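PDB 4YXT: polyketide biosynthesis 3-hydroxy-3-methylglutaryl-ACP synthase PksG from Bacillus subtilis, which catalyses the aldol condensation of an acetyl group carried on AcpK with a beta-ketothioester polyketide intermediate during biosynthesis of the antibiotic bacillaene. Local coordinates for residues Ile6-Val11 with Gln344-Thr349. The protein carries 1 engineered substitution. Residues are numbered along the deposited sequence; the frame is centred on the assembly and turned at random.
Sequences IEAMNV and QERQRT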
ATOM      1  N   ILE A   6     -10.509 -13.677  10.502  1.00 21.45           N
ATOM      2  CA  ILE A   6      -9.415 -13.706  11.464  1.00 22.55           C
ATOM      3  C   ILE A   6      -9.338 -15.080  12.175  1.00 22.36           C
ATOM      4  O   ILE A   6     -10.269 -15.480  12.843  1.00 23.10           O
ATOM      5  CB  ILE A   6      -9.527 -12.533  12.492  1.00 21.02           C
ATOM      6  CG1 ILE A   6      -9.630 -11.184  11.781  1.00 22.37           C
ATOM      7  CG2 ILE A   6      -8.418 -12.578  13.499  1.00 20.06           C
ATOM      8  CD1 ILE A   6      -9.784  -9.974  12.703  1.00 22.41           C
ATOM      9  N   GLU A   7      -8.190 -15.744  12.060  1.00 22.69           N
ATOM     10  CA  GLU A   7      -7.863 -16.943  12.837  1.00 24.66           C
ATOM     11  C   GLU A   7      -7.173 -16.566  14.137  1.00 24.21           C
ATOM     12  O   GLU A   7      -7.338 -17.207  15.158  1.00 25.35           O
ATOM     13  CB  GLU A   7      -6.977 -17.890  12.008  1.00 24.73           C
ATOM     14  CG  GLU A   7      -7.683 -18.297  10.729  1.00 27.23           C
ATOM     15  CD  GLU A   7      -6.947 -19.364   9.948  1.00 28.66           C
ATOM     16  OE1 GLU A   7      -5.728 -19.525  10.138  1.00 34.10           O
ATOM     17  OE2 GLU A   7      -7.582 -20.037   9.135  1.00 28.73           O
ATOM     18  N   ALA A   8      -6.416 -15.484  14.132  1.00 23.83           N
ATOM     19  CA  ALA A   8      -5.711 -15.150  15.333  1.00 23.29           C
ATOM     20  C   ALA A   8      -5.295 -13.682  15.206  1.00 23.20           C
ATOM     21  O   ALA A   8      -5.105 -13.225  14.106  1.00 19.45           O
ATOM     22  CB  ALA A   8      -4.511 -16.072  15.482  1.00 22.75           C
ATOM     23  N   MET A   9      -5.215 -12.959  16.320  1.00 24.82           N
ATOM     24  CA  MET A   9      -4.707 -11.571  16.289  1.00 29.79           C
ATOM     25  C   MET A   9      -4.082 -11.176  17.616  1.00 26.32           C
ATOM     26  O   MET A   9      -4.522 -11.627  18.646  1.00 31.02           O
ATOM     27  CB  MET A   9      -5.797 -10.557  15.858  1.00 31.14           C
ATOM     28  CG  MET A   9      -6.767 -10.116  16.932  1.00 33.42           C
ATOM     29  SD  MET A   9      -8.137  -9.122  16.263  1.00 39.20           S
ATOM     30  CE  MET A   9      -7.285  -7.632  15.790  1.00 31.93           C
ATOM     31  N   ASN A  10      -3.040 -10.352  17.554  1.00 25.49           N
ATOM     32  CA  ASN A  10      -2.255  -9.999  18.708  1.00 22.56           C
ATOM     33  C   ASN A  10      -1.770  -8.568  18.682  1.00 24.02           C
ATOM     34  O   ASN A  10      -1.467  -8.026  17.648  1.00 25.09           O
ATOM     35  CB  ASN A  10      -1.049 -10.912  18.872  1.00 21.71           C
ATOM     36  CG  ASN A  10      -0.334 -10.664  20.199  1.00 20.86           C
ATOM     37  OD1 ASN A  10      -0.984 -10.478  21.211  1.00 21.36           O
ATOM     38  ND2 ASN A  10       0.938 -10.564  20.184  1.00 19.54           N
ATOM     39  N   VAL A  11      -1.651  -7.981  19.858  1.00 24.53           N
ATOM     40  CA  VAL A  11      -1.406  -6.562  20.004  1.00 25.96           C
ATOM     41  C   VAL A  11      -0.065  -6.484  20.625  1.00 24.50           C
ATOM     42  O   VAL A  11       0.169  -7.284  21.486  1.00 23.93           O
ATOM     43  CB  VAL A  11      -2.420  -5.926  21.011  1.00 24.57           C
ATOM     44  CG1 VAL A  11      -2.067  -4.488  21.380  1.00 22.29           C
ATOM     45  CG2 VAL A  11      -3.813  -5.976  20.443  1.00 24.85           C
ATOM     46  N   GLN A 344     -12.878 -16.435  21.054  1.00 27.87           N
ATOM     47  CA  GLN A 344     -12.580 -15.741  22.294  1.00 27.53           C
ATOM     48  C   GLN A 344     -11.594 -16.568  23.111  1.00 28.23           C
ATOM     49  O   GLN A 344     -10.629 -15.996  23.623  1.00 24.74           O
ATOM     50  CB  GLN A 344     -13.838 -15.374  23.118  1.00 29.14           C
ATOM     51  CG  GLN A 344     -13.489 -14.720  24.454  1.00 30.16           C
ATOM     52  CD  GLN A 344     -14.699 -14.328  25.277  1.00 32.75           C
ATOM     53  OE1 GLN A 344     -15.510 -15.180  25.616  1.00 36.59           O
ATOM     54  NE2 GLN A 344     -14.820 -13.040  25.621  1.00 32.82           N
ATOM     55  N   GLU A 345     -11.782 -17.887  23.235  1.00 25.40           N
ATOM     56  CA  GLU A 345     -10.776 -18.713  23.985  1.00 31.14           C
ATOM     57  C   GLU A 345      -9.365 -18.627  23.377  1.00 29.69           C
ATOM     58  O   GLU A 345      -8.360 -18.506  24.083  1.00 30.94           O
ATOM     59  CB  GLU A 345     -11.162 -20.201  24.062  1.00 38.06           C
ATOM     60  CG  GLU A 345     -12.630 -20.495  24.345  1.00 42.85           C
ATOM     61  CD  GLU A 345     -12.868 -21.951  24.718  1.00 53.70           C
ATOM     62  OE1 GLU A 345     -12.249 -22.410  25.713  1.00 57.20           O
ATOM     63  OE2 GLU A 345     -13.662 -22.635  24.012  1.00 59.02           O
ATOM     64  N   ARG A 346      -9.279 -18.628  22.051  1.00 29.53           N
ATOM     65  CA  ARG A 346      -7.965 -18.588  21.432  1.00 26.96           C
ATOM     66  C   ARG A 346      -7.320 -17.233  21.715  1.00 26.42           C
ATOM     67  O   ARG A 346      -6.166 -17.150  22.037  1.00 27.27           O
ATOM     68  CB  ARG A 346      -8.065 -18.886  19.933  1.00 27.36           C
ATOM     69  CG  ARG A 346      -6.747 -18.671  19.198  1.00 28.82           C
ATOM     70  CD  ARG A 346      -6.648 -19.541  17.978  1.00 28.54           C
ATOM     71  NE  ARG A 346      -5.373 -19.458  17.270  1.00 30.73           N
ATOM     72  CZ  ARG A 346      -5.162 -19.913  16.029  1.00 31.16           C
ATOM     73  NH1 ARG A 346      -6.166 -20.489  15.367  1.00 30.76           N
ATOM     74  NH2 ARG A 346      -3.950 -19.809  15.453  1.00 29.74           N
ATOM     75  N   GLN A 347      -8.075 -16.155  21.629  1.00 27.95           N
ATOM     76  CA  GLN A 347      -7.457 -14.845  21.914  1.00 27.55           C
ATOM     77  C   GLN A 347      -6.940 -14.739  23.316  1.00 28.51           C
ATOM     78  O   GLN A 347      -5.930 -14.054  23.553  1.00 23.03           O
ATOM     79  CB  GLN A 347      -8.450 -13.720  21.678  1.00 27.71           C
ATOM     80  CG  GLN A 347      -8.699 -13.483  20.192  1.00 29.21           C
ATOM     81  CD  GLN A 347      -7.447 -13.105  19.456  1.00 25.82           C
ATOM     82  OE1 GLN A 347      -6.978 -13.822  18.598  1.00 28.15           O
ATOM     83  NE2 GLN A 347      -6.884 -11.973  19.819  1.00 29.02           N
ATOM     84  N   ARG A 348      -7.638 -15.393  24.264  1.00 33.45           N
ATOM     85  CA  ARG A 348      -7.183 -15.400  25.691  1.00 33.80           C
ATOM     86  C   ARG A 348      -5.760 -15.894  25.828  1.00 29.19           C
ATOM     87  O   ARG A 348      -5.013 -15.374  26.616  1.00 34.37           O
ATOM     88  CB  ARG A 348      -8.105 -16.202  26.632  1.00 36.87           C
ATOM     89  CG  ARG A 348      -7.832 -15.862  28.109  1.00 43.13           C
ATOM     90  CD  ARG A 348      -7.984 -17.021  29.090  1.00 48.70           C
ATOM     91  NE  ARG A 348      -7.354 -18.253  28.599  1.00 55.75           N
ATOM     92  CZ  ARG A 348      -6.062 -18.570  28.707  1.00 56.41           C
ATOM     93  NH1 ARG A 348      -5.185 -17.763  29.306  1.00 58.51           N
ATOM     94  NH2 ARG A 348      -5.640 -19.715  28.196  1.00 56.00           N
ATOM     95  N   THR A 349      -5.359 -16.834  24.987  1.00 31.48           N
ATOM     96  CA  THR A 349      -4.004 -17.408  25.031  1.00 31.90           C
ATOM     97  C   THR A 349      -2.888 -16.384  24.851  1.00 32.19           C
ATOM     98  O   THR A 349      -1.805 -16.507  25.439  1.00 30.34           O
ATOM     99  CB  THR A 349      -3.848 -18.475  23.931  1.00 35.27           C
ATOM    100  OG1 THR A 349      -5.003 -19.319  23.933  1.00 38.48           O
ATOM    101  CG2 THR A 349      -2.671 -19.341  24.219  1.00 36.63           C
TER
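At Met-9 the carboxamide of Gln-347, on helix 341-349, takes the place of a strand partner, pairing with both backbone polar groups. Its OE1 accepts from Met-9 N at 3.0 Å, the N-H lying in the carbonyl plane on a lone pair. NE2 returns a nearly straight bond to Met-9 O (2.7 Å, 164° at the hydrogen), approaching from above that peptide's carbonyl plane while the oxygen stays in the amide plane of the glutamine. A glutamine suits this place because a primary amide offers the same donor-acceptor pair as a peptide; a bend at chi2 (-60°) brings its end in to the strand. Its NE2 also packs against Met-9 CG, 3.4 Å away. The strand's other edge is satisfied conventionally: Ala-8 and Asn-10 bond to Leu-176 and Ala-174 of strand 170-178, and Glu-7 with Ala-8 forms a classic beta bulge opposite Leu-176. This is the first strand of the thiolase-like fold, here met by a helix from the C-terminal half of the chain. Arg-346 reaches over as an extended chain. Glu-7 O lies under the rim of one guanidinium face, NH1 to O 3.5 Å, at an angle too poor for a hydrogen bond; beside it sits the small Ala-8 methyl, CB 3.8 Å from NH2. Glu-7's carboxylate, OE1 5.3 Å from Arg-346 NH1, takes a hydrogen bond from Asn-180 N and a salt bridge from Lys-137. Arg-346 O accepts from both Thr-349 N and OG1.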